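Cytosolic IMP-GMP specific 5'-nucleotidase (Legionella pneumophila subsp. pneumophila, PDB 4OHF) probably removes the 5'-phosphate from purine nucleotides such as IMP and GMP by magnesium-dependent hydrolysis. Local coordinates at residues Gly21-His26 and Ala245-Phe250; Lys204-Thr209 and Cys316-Ala321; Ile298-Ile301 and Ile305-Asp308. All coordinates share one frame; numbering follows the deposited sequence.

Contact 1 of 3, residues Gly21-His26 and Ala245-Phe250; sequences GLDMDH and ANKPRF. With MG (magnesium ion), chain J; PO4 (phosphate ion), chain H.
The backbones of Asp23 and Lys247 stand well apart, 9.9 Å from the CA of Asp23 to the CA of Lys247: Asp23 takes the N-cap position of helix 24-28, just past the strand to which Gly21 and Leu22 belong, and Lys247 lies in the loop before helix 249-252. No backbone atoms meet directly; the two side chains and a bound phosphate span the gap. The lysine chain runs anti at chi2 and chi4 with a single bend about CG-CD (chi3 -66°), which carries NZ to within 3.0 Å of OD2 of Asp23. That hydrogen bond is weak in geometry, but it belongs to a buried salt bridge. The same NZ donates to O4 of the phosphate at 2.8 Å, and Leu208 O and Tyr300 OH are further partners, so several groups hold the ammonium. With CG anti to the backbone N (chi1 164°), the Asp23 carboxylate swings toward both lysine and magnesium, which it binds through OD1 at 2.2 Å and OD2 at 2.5 Å. OD2 is thus shared between metal and lysine. The carbonyl O of Asp25 binds the magnesium at 2.1 Å, while O2 of the phosphate, a water and Asp303 complete the sphere. Phosphate O3 is taken by backbone donors: Asp25 N lies 2.7 Å from it with an angle of 154° at the hydrogen, and Met24 N makes a weaker bond. Lysine and magnesium take different oxygens, O4 and O2, from adjacent sides of the anion, and together they probably spread its negative charge. Two aspartates in a DMDHT sequence, with a lysine from a loop distant in sequence bonding both the first aspartate and the phosphate, form the first and third motifs of the HAD superfamily active site.

Contact 2 of 3, residues Lys204-Thr209 and Cys316-Ala321; sequences KIFILT and CNWRTA. With PO4 (phosphate ion), chain I; PO4 (phosphate ion), chain H.
Phosphate oxygen O1 of the ion beside Arg319 is gripped twice, by NE of Arg319 at 2.8 Å and by the backbone N of Thr320 at 2.9 Å, in the same segment whose Trp318 packs against Phe206 and Leu208. The setting is the Rossmann-like sheet of the HAD fold: strands 204-208 and 319-323 run parallel in it, separated by strands 19-22 and 298-302. Arg319 also gives NH2 to O3 of this ion at 2.8 Å, meeting it at the guanidinium edge. Two bonds from one flat group fix its rotation, and a tyrosine of the third subunit, Tyr113, reaches the same phosphate. At the far end of the other segment, Thr209 OG1 donates to the active-site phosphate.

Between these polar ends the contact is apolar. From the residue just before strand 319-323, Trp318 extends its indole over one face of the sheet, and Phe206 comes to meet it from the opposite direction. CG of Phe206 sits between its backbone N and carbonyl carbon (chi1 68°), which lays the ring over Gly21 in the neighbouring strand and directs CZ at the indole. The planes of the six-membered rings stand at 78°, with Phe206 CZ and Trp318 CH2 closest at 3.8 Å, an oblique pairing that is neither a stack nor edge-to-face. NE1 of Trp318 is satisfied by Thr288, so the polar side of the indole is fixed while its benzo corner is buried. That corner also receives Leu208, whose CD2 meets the indole at its edge, 4.1 Å from Trp318 CZ3.

Contact 3 of 3, residues Ile298-Ile301 and Ile305-Asp308; sequences ILYI and IYGD
Tyr300 and Tyr306 meet through their phenol ends, their side chains crossing at about a right angle. The close part is small. OH of Tyr300 lies 2.9 Å from OH of Tyr306 in a hydrogen bond that either could donate, although the position of the second hydroxyl is the less certain. Tyr300 OH sits in the plane of the Tyr306 ring, at its edge, and carbon contact continues between CE1 of Tyr300 and CE2 of Tyr306 at 3.9 Å. Tyr300 is buried: its CG stands anti to the backbone N (chi1 164°), directing the ring off strand 298-302 toward Asp23, and Phe251 packs against it. The other half is looser. Tyr306 is partly exposed and rises from an inverse gamma turn, closed by Gly307 N to Ile305 O at 2.8 Å. Beyond it the chain runs out to the exposed Asp308, whose side chain caps helix 309-315 through the backbone N of Arg311. A buried strand tyrosine thus meets a tyrosine of the loop that carries the magnesium ligand Asp303, at the C-terminal end of a central parallel strand, where HAD active sites lie.

The three contacts form a compact group, each pair of centres about 8 Å apart, reaching four consecutive parallel strands of one sheet, in the order 319-323, 298-302, 19-22 and 204-208, with the loops 245-250 and 305-308 beside them. Along the chain, the segments of contacts 1 and 2 alternate, contact 3 follows contact 1, and contact 3 is nested within the span closed by contact 2. Backbone hydrogen bonds join the contacts edge to edge: Leu22 pairs with Phe206 and Leu208, Gly21 with Leu299 and Ile301, and Tyr300 with Arg319 and Ala321. Contacts 1 and 3 cluster round the magnesium site; contact 2 packs on one face of the sheet while its Thr209 end reaches the same phosphate as contact 1.

Contact 1 of 3, residues Gly21-His26 and Ala245-Phe250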
loop_
_atom_site.group_PDB
_atom_site.type_symbol
_atom_site.label_atom_id
_atom_site.label_comp_id
_atom_site.label_asym_id
_atom_site.label_seq_id
_atom_site.Cartn_x
_atom_site.Cartn_y
_atom_site.Cartn_z
ATOM N N GLY B 21 5.516 31.580 -10.436
ATOM C CA GLY B 21 6.338 31.251 -9.287
ATOM C C GLY B 21 7.668 30.695 -9.745
ATOM O O GLY B 21 7.717 29.733 -10.515
ATOM N N LEU B 22 8.750 31.303 -9.273
ATOM C CA LEU B 22 10.081 30.864 -9.669
ATOM C C LEU B 22 10.891 30.237 -8.557
ATOM O O LEU B 22 10.992 30.781 -7.462
ATOM C CB LEU B 22 10.894 32.034 -10.239
ATOM C CG LEU B 22 10.338 32.785 -11.451
ATOM C CD1 LEU B 22 11.209 34.017 -11.746
ATOM C CD2 LEU B 22 10.285 31.850 -12.649
ATOM N N ASP B 23 11.469 29.086 -8.867
ATOM C CA ASP B 23 12.362 28.365 -7.975
ATOM C C ASP B 23 13.618 29.242 -8.037
ATOM O O ASP B 23 13.934 29.768 -9.093
ATOM C CB ASP B 23 12.605 26.979 -8.583
ATOM C CG ASP B 23 13.788 26.253 -7.980
ATOM O OD1 ASP B 23 14.930 26.735 -8.100
ATOM O OD2 ASP B 23 13.572 25.176 -7.396
ATOM N N MET B 24 14.330 29.426 -6.933
ATOM C CA MET B 24 15.522 30.279 -6.974
ATOM C C MET B 24 16.828 29.597 -7.395
ATOM O O MET B 24 17.359 29.879 -8.471
ATOM C CB MET B 24 15.741 30.979 -5.632
ATOM C CG MET B 24 17.005 31.803 -5.606
ATOM S SD MET B 24 17.335 32.680 -4.045
ATOM C CE MET B 24 17.899 31.353 -3.003
ATOM N N ASP B 25 17.357 28.716 -6.556
ATOM C CA ASP B 25 18.609 28.050 -6.878
ATOM C C ASP B 25 18.502 27.100 -8.066
ATOM O O ASP B 25 17.846 26.072 -7.989
ATOM C CB ASP B 25 19.144 27.314 -5.644
ATOM C CG ASP B 25 19.535 28.269 -4.518
ATOM O OD1 ASP B 25 20.450 29.101 -4.708
ATOM O OD2 ASP B 25 18.919 28.193 -3.438
ATOM N N HIS B 26 19.145 27.482 -9.167
ATOM C CA HIS B 26 19.193 26.733 -10.431
ATOM C C HIS B 26 18.089 27.061 -11.430
ATOM O O HIS B 26 18.120 26.566 -12.557
ATOM C CB HIS B 26 19.246 25.219 -10.201
ATOM C CG HIS B 26 20.416 24.779 -9.380
ATOM N ND1 HIS B 26 20.321 24.498 -8.032
ATOM C CD2 HIS B 26 21.723 24.625 -9.702
ATOM C CE1 HIS B 26 21.517 24.195 -7.559
ATOM N NE2 HIS B 26 22.385 24.263 -8.551
ATOM N N ALA B 245 10.674 27.117 1.680
ATOM C CA ALA B 245 9.384 26.687 1.183
ATOM C C ALA B 245 9.072 25.257 1.547
ATOM O O ALA B 245 7.919 24.897 1.734
ATOM C CB ALA B 245 9.322 26.867 -0.325
ATOM N N ASN B 246 10.109 24.446 1.645
ATOM C CA ASN B 246 9.946 23.042 1.981
ATOM C C ASN B 246 9.169 22.289 0.885
ATOM O O ASN B 246 8.169 21.615 1.149
ATOM C CB ASN B 246 9.248 22.904 3.341
ATOM C CG ASN B 246 9.440 21.530 3.968
ATOM O OD1 ASN B 246 8.968 21.282 5.071
ATOM N ND2 ASN B 246 10.140 20.634 3.268
ATOM N N LYS B 247 9.632 22.428 -0.350
ATOM C CA LYS B 247 9.031 21.721 -1.469
ATOM C C LYS B 247 9.585 20.291 -1.381
ATOM O O LYS B 247 10.684 20.070 -0.865
ATOM C CB LYS B 247 9.457 22.373 -2.786
ATOM C CG LYS B 247 8.911 23.771 -2.997
ATOM C CD LYS B 247 9.566 24.461 -4.204
ATOM C CE LYS B 247 11.060 24.723 -3.940
ATOM N NZ LYS B 247 11.756 25.399 -5.072
ATOM N N PRO B 248 8.861 19.306 -1.915
ATOM C CA PRO B 248 7.576 19.406 -2.602
ATOM C C PRO B 248 6.379 19.595 -1.682
ATOM O O PRO B 248 5.306 20.030 -2.128
ATOM C CB PRO B 248 7.499 18.088 -3.356
ATOM C CG PRO B 248 8.144 17.146 -2.383
ATOM C CD PRO B 248 9.361 17.923 -1.926
ATOM N N ARG B 249 6.550 19.266 -0.406
ATOM C CA ARG B 249 5.449 19.373 0.547
ATOM C C ARG B 249 4.731 20.709 0.508
ATOM O O ARG B 249 3.540 20.777 0.818
ATOM C CB ARG B 249 5.923 19.051 1.969
ATOM C CG ARG B 249 6.043 17.556 2.221
ATOM C CD ARG B 249 6.147 17.223 3.698
ATOM N NE ARG B 249 7.436 17.599 4.248
ATOM C CZ ARG B 249 7.858 17.261 5.461
ATOM N NH1 ARG B 249 9.064 17.655 5.867
ATOM N NH2 ARG B 249 7.085 16.535 6.263
ATOM N N PHE B 250 5.430 21.773 0.131
ATOM C CA PHE B 250 4.769 23.070 0.042
ATOM C C PHE B 250 3.553 22.972 -0.898
ATOM O O PHE B 250 2.511 23.580 -0.660
ATOM C CB PHE B 250 5.707 24.129 -0.522
ATOM C CG PHE B 250 5.020 25.441 -0.844
ATOM C CD1 PHE B 250 5.031 26.502 0.070
ATOM C CD2 PHE B 250 4.342 25.609 -2.050
ATOM C CE1 PHE B 250 4.379 27.707 -0.213
ATOM C CE2 PHE B 250 3.690 26.798 -2.340
ATOM C CZ PHE B 250 3.709 27.856 -1.412
HETATM MG MG MG J . 16.078 24.906 -7.671
HETATM P P PO4 H . 15.589 26.376 -4.404
HETATM O O1 PO4 H . 16.555 26.107 -3.306
HETATM O O2 PO4 H . 15.993 25.646 -5.624
HETATM O O3 PO4 H . 15.560 27.836 -4.692
HETATM O O4 PO4 H . 14.239 25.911 -3.996
HETATM O O HOH W 1 16.455 23.275 -6.435
#

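Contact 2 of 3, residues Lys204-Thr209 and Cys316-Ala321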
loop_
_atom_site.group_PDB
_atom_site.type_symbol
_atom_site.label_atom_id
_atom_site.label_comp_id
_atom_site.label_asym_id
_atom_site.label_seq_id
_atom_site.Cartn_x
_atom_site.Cartn_y
_atom_site.Cartn_z
ATOM N N LYS B 204 2.642 38.908 -12.480
ATOM C CA LYS B 204 3.150 38.981 -11.116
ATOM C C LYS B 204 4.169 37.860 -10.977
ATOM O O LYS B 204 3.916 36.734 -11.379
ATOM C CB LYS B 204 2.031 38.787 -10.094
ATOM C CG LYS B 204 1.202 40.026 -9.811
ATOM C CD LYS B 204 0.173 39.693 -8.739
ATOM C CE LYS B 204 -0.733 40.863 -8.393
ATOM N NZ LYS B 204 -1.770 40.422 -7.393
ATOM N N ILE B 205 5.324 38.174 -10.408
ATOM C CA ILE B 205 6.359 37.174 -10.254
ATOM C C ILE B 205 6.728 36.969 -8.799
ATOM O O ILE B 205 6.959 37.935 -8.072
ATOM C CB ILE B 205 7.605 37.599 -11.048
ATOM C CG1 ILE B 205 7.206 37.819 -12.503
ATOM C CG2 ILE B 205 8.695 36.540 -10.936
ATOM C CD1 ILE B 205 8.293 38.397 -13.340
ATOM N N PHE B 206 6.778 35.716 -8.368
ATOM C CA PHE B 206 7.162 35.425 -6.993
ATOM C C PHE B 206 8.230 34.341 -6.933
ATOM O O PHE B 206 8.330 33.495 -7.825
ATOM C CB PHE B 206 5.927 35.042 -6.142
ATOM C CG PHE B 206 5.286 33.717 -6.500
ATOM C CD1 PHE B 206 5.641 32.541 -5.822
ATOM C CD2 PHE B 206 4.252 33.658 -7.438
ATOM C CE1 PHE B 206 4.965 31.330 -6.068
ATOM C CE2 PHE B 206 3.570 32.450 -7.693
ATOM C CZ PHE B 206 3.929 31.286 -7.001
ATOM N N ILE B 207 9.043 34.389 -5.883
ATOM C CA ILE B 207 10.091 33.416 -5.669
ATOM C C ILE B 207 9.603 32.358 -4.689
ATOM O O ILE B 207 8.934 32.675 -3.704
ATOM C CB ILE B 207 11.350 34.091 -5.098
ATOM C CG1 ILE B 207 11.949 35.019 -6.153
ATOM C CG2 ILE B 207 12.380 33.038 -4.669
ATOM C CD1 ILE B 207 13.158 35.762 -5.685
ATOM N N LEU B 208 9.927 31.101 -4.958
ATOM C CA LEU B 208 9.524 30.007 -4.074
ATOM C C LEU B 208 10.770 29.125 -3.954
ATOM O O LEU B 208 10.991 28.222 -4.771
ATOM C CB LEU B 208 8.358 29.226 -4.694
ATOM C CG LEU B 208 7.704 28.096 -3.898
ATOM C CD1 LEU B 208 7.036 28.667 -2.650
ATOM C CD2 LEU B 208 6.674 27.383 -4.768
ATOM N N THR B 209 11.579 29.408 -2.932
ATOM C CA THR B 209 12.832 28.694 -2.712
ATOM C C THR B 209 12.905 27.869 -1.437
ATOM O O THR B 209 12.230 28.145 -0.454
ATOM C CB THR B 209 14.017 29.681 -2.674
ATOM O OG1 THR B 209 15.197 28.994 -2.263
ATOM C CG2 THR B 209 13.755 30.811 -1.677
ATOM N N CYS B 316 -2.186 19.638 -6.233
ATOM C CA CYS B 316 -1.830 21.030 -6.418
ATOM C C CYS B 316 -2.752 21.742 -7.395
ATOM O O CYS B 316 -3.633 22.500 -6.977
ATOM C CB CYS B 316 -0.385 21.159 -6.876
ATOM S SG CYS B 316 0.214 22.851 -6.791
ATOM N N ASN B 317 -2.532 21.502 -8.682
ATOM C CA ASN B 317 -3.315 22.072 -9.786
ATOM C C ASN B 317 -2.739 23.338 -10.427
ATOM O O ASN B 317 -3.375 23.965 -11.281
ATOM C CB ASN B 317 -4.807 22.262 -9.408
ATOM C CG ASN B 317 -5.126 23.640 -8.852
ATOM O OD1 ASN B 317 -6.296 24.006 -8.723
ATOM N ND2 ASN B 317 -4.100 24.408 -8.508
ATOM N N TRP B 318 -1.521 23.685 -10.018
ATOM C CA TRP B 318 -0.791 24.822 -10.585
ATOM C C TRP B 318 -0.152 24.316 -11.878
ATOM O O TRP B 318 0.174 23.134 -11.995
ATOM C CB TRP B 318 0.370 25.234 -9.675
ATOM C CG TRP B 318 0.058 26.071 -8.480
ATOM C CD1 TRP B 318 -1.174 26.382 -7.975
ATOM C CD2 TRP B 318 1.017 26.706 -7.628
ATOM N NE1 TRP B 318 -1.035 27.172 -6.859
ATOM C CE2 TRP B 318 0.300 27.387 -6.626
ATOM C CE3 TRP B 318 2.416 26.763 -7.620
ATOM C CZ2 TRP B 318 0.933 28.120 -5.618
ATOM C CZ3 TRP B 318 3.046 27.490 -6.620
ATOM C CH2 TRP B 318 2.302 28.160 -5.632
ATOM N N ARG B 319 0.049 25.199 -12.843
ATOM C CA ARG B 319 0.719 24.770 -14.055
ATOM C C ARG B 319 2.201 24.675 -13.691
ATOM O O ARG B 319 2.747 25.563 -13.029
ATOM C CB ARG B 319 0.509 25.788 -15.176
ATOM C CG ARG B 319 -0.961 26.043 -15.490
ATOM C CD ARG B 319 -1.714 24.748 -15.673
ATOM N NE ARG B 319 -1.158 23.963 -16.768
ATOM C CZ ARG B 319 -1.313 24.252 -18.056
ATOM N NH1 ARG B 319 -2.022 25.317 -18.409
ATOM N NH2 ARG B 319 -0.746 23.485 -18.987
ATOM N N THR B 320 2.852 23.590 -14.096
ATOM C CA THR B 320 4.271 23.424 -13.807
ATOM C C THR B 320 5.131 23.391 -15.076
ATOM O O THR B 320 4.812 22.710 -16.049
ATOM C CB THR B 320 4.526 22.144 -12.994
ATOM O OG1 THR B 320 3.956 21.030 -13.678
ATOM C CG2 THR B 320 3.899 22.244 -11.625
ATOM N N ALA B 321 6.221 24.150 -15.056
ATOM C CA ALA B 321 7.144 24.206 -16.178
ATOM C C ALA B 321 8.514 23.803 -15.652
ATOM O O ALA B 321 8.760 23.800 -14.453
ATOM C CB ALA B 321 7.191 25.605 -16.750
HETATM P P PO4 I . 0.807 21.063 -16.510
HETATM O O1 PO4 I . 1.122 22.445 -16.068
HETATM O O2 PO4 I . 2.065 20.288 -16.648
HETATM O O3 PO4 I . 0.110 21.110 -17.817
HETATM O O4 PO4 I . -0.069 20.405 -15.512
HETATM P P PO4 H . 15.589 26.376 -4.404
HETATM O O1 PO4 H . 16.555 26.107 -3.306
HETATM O O2 PO4 H . 15.993 25.646 -5.624
HETATM O O3 PO4 H . 15.560 27.836 -4.692
HETATM O O4 PO4 H . 14.239 25.911 -3.996
#

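Contact 3 of 3, residues Ile298-Ile301 and Ile305-Asp308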
loop_
_atom_site.group_PDB
_atom_site.type_symbol
_atom_site.label_atom_id
_atom_site.label_comp_id
_atom_site.label_asym_id
_atom_site.label_seq_id
_atom_site.Cartn_x
_atom_site.Cartn_y
_atom_site.Cartn_z
ATOM N N ILE B 298 -1.655 30.061 -12.173
ATOM C CA ILE B 298 -0.306 30.154 -11.621
ATOM C C ILE B 298 0.635 29.177 -12.339
ATOM O O ILE B 298 0.302 28.010 -12.538
ATOM C CB ILE B 298 -0.278 29.791 -10.105
ATOM C CG1 ILE B 298 -1.066 30.818 -9.299
ATOM C CG2 ILE B 298 1.149 29.736 -9.605
ATOM C CD1 ILE B 298 -1.279 30.419 -7.874
ATOM N N LEU B 299 1.802 29.670 -12.730
ATOM C CA LEU B 299 2.804 28.832 -13.361
ATOM C C LEU B 299 4.036 28.794 -12.457
ATOM O O LEU B 299 4.609 29.836 -12.124
ATOM C CB LEU B 299 3.212 29.380 -14.735
ATOM C CG LEU B 299 4.429 28.647 -15.321
ATOM C CD1 LEU B 299 4.149 27.154 -15.441
ATOM C CD2 LEU B 299 4.769 29.240 -16.658
ATOM N N TYR B 300 4.423 27.593 -12.044
ATOM C CA TYR B 300 5.605 27.421 -11.225
ATOM C C TYR B 300 6.693 26.815 -12.113
ATOM O O TYR B 300 6.442 25.860 -12.851
ATOM C CB TYR B 300 5.318 26.498 -10.042
ATOM C CG TYR B 300 6.576 25.967 -9.383
ATOM C CD1 TYR B 300 6.979 24.645 -9.566
ATOM C CD2 TYR B 300 7.391 26.800 -8.625
ATOM C CE1 TYR B 300 8.171 24.170 -9.010
ATOM C CE2 TYR B 300 8.580 26.343 -8.069
ATOM C CZ TYR B 300 8.972 25.027 -8.263
ATOM O OH TYR B 300 10.170 24.588 -7.729
ATOM N N ILE B 301 7.891 27.385 -12.053
ATOM C CA ILE B 301 8.999 26.885 -12.847
ATOM C C ILE B 301 10.128 26.417 -11.953
ATOM O O ILE B 301 10.648 27.198 -11.145
ATOM C CB ILE B 301 9.557 27.963 -13.792
ATOM C CG1 ILE B 301 8.417 28.555 -14.623
ATOM C CG2 ILE B 301 10.615 27.342 -14.707
ATOM C CD1 ILE B 301 8.817 29.699 -15.509
ATOM N N ILE B 305 12.536 17.498 -11.036
ATOM C CA ILE B 305 11.252 16.888 -10.688
ATOM C C ILE B 305 11.183 16.477 -9.236
ATOM O O ILE B 305 12.011 15.699 -8.768
ATOM C CB ILE B 305 10.946 15.637 -11.541
ATOM C CG1 ILE B 305 10.543 16.042 -12.957
ATOM C CG2 ILE B 305 9.798 14.852 -10.926
ATOM C CD1 ILE B 305 11.634 16.679 -13.735
ATOM N N TYR B 306 10.178 16.989 -8.531
ATOM C CA TYR B 306 9.976 16.692 -7.106
ATOM C C TYR B 306 9.469 15.278 -6.826
ATOM O O TYR B 306 8.309 15.086 -6.449
ATOM C CB TYR B 306 9.000 17.709 -6.488
ATOM C CG TYR B 306 9.610 19.076 -6.302
ATOM C CD1 TYR B 306 10.554 19.298 -5.303
ATOM C CD2 TYR B 306 9.310 20.125 -7.176
ATOM C CE1 TYR B 306 11.197 20.523 -5.177
ATOM C CE2 TYR B 306 9.953 21.364 -7.061
ATOM C CZ TYR B 306 10.899 21.547 -6.055
ATOM O OH TYR B 306 11.577 22.736 -5.929
ATOM N N GLY B 307 10.338 14.293 -7.003
ATOM C CA GLY B 307 9.946 12.925 -6.745
ATOM C C GLY B 307 8.684 12.493 -7.463
ATOM O O GLY B 307 8.646 12.478 -8.696
ATOM N N ASP B 308 7.645 12.153 -6.696
ATOM C CA ASP B 308 6.384 11.683 -7.271
ATOM C C ASP B 308 5.557 12.753 -7.974
ATOM O O ASP B 308 4.975 13.633 -7.337
ATOM C CB ASP B 308 5.528 11.011 -6.199
ATOM C CG ASP B 308 4.246 10.423 -6.766
ATOM O OD1 ASP B 308 4.324 9.675 -7.767
ATOM O OD2 ASP B 308 3.161 10.703 -6.213
#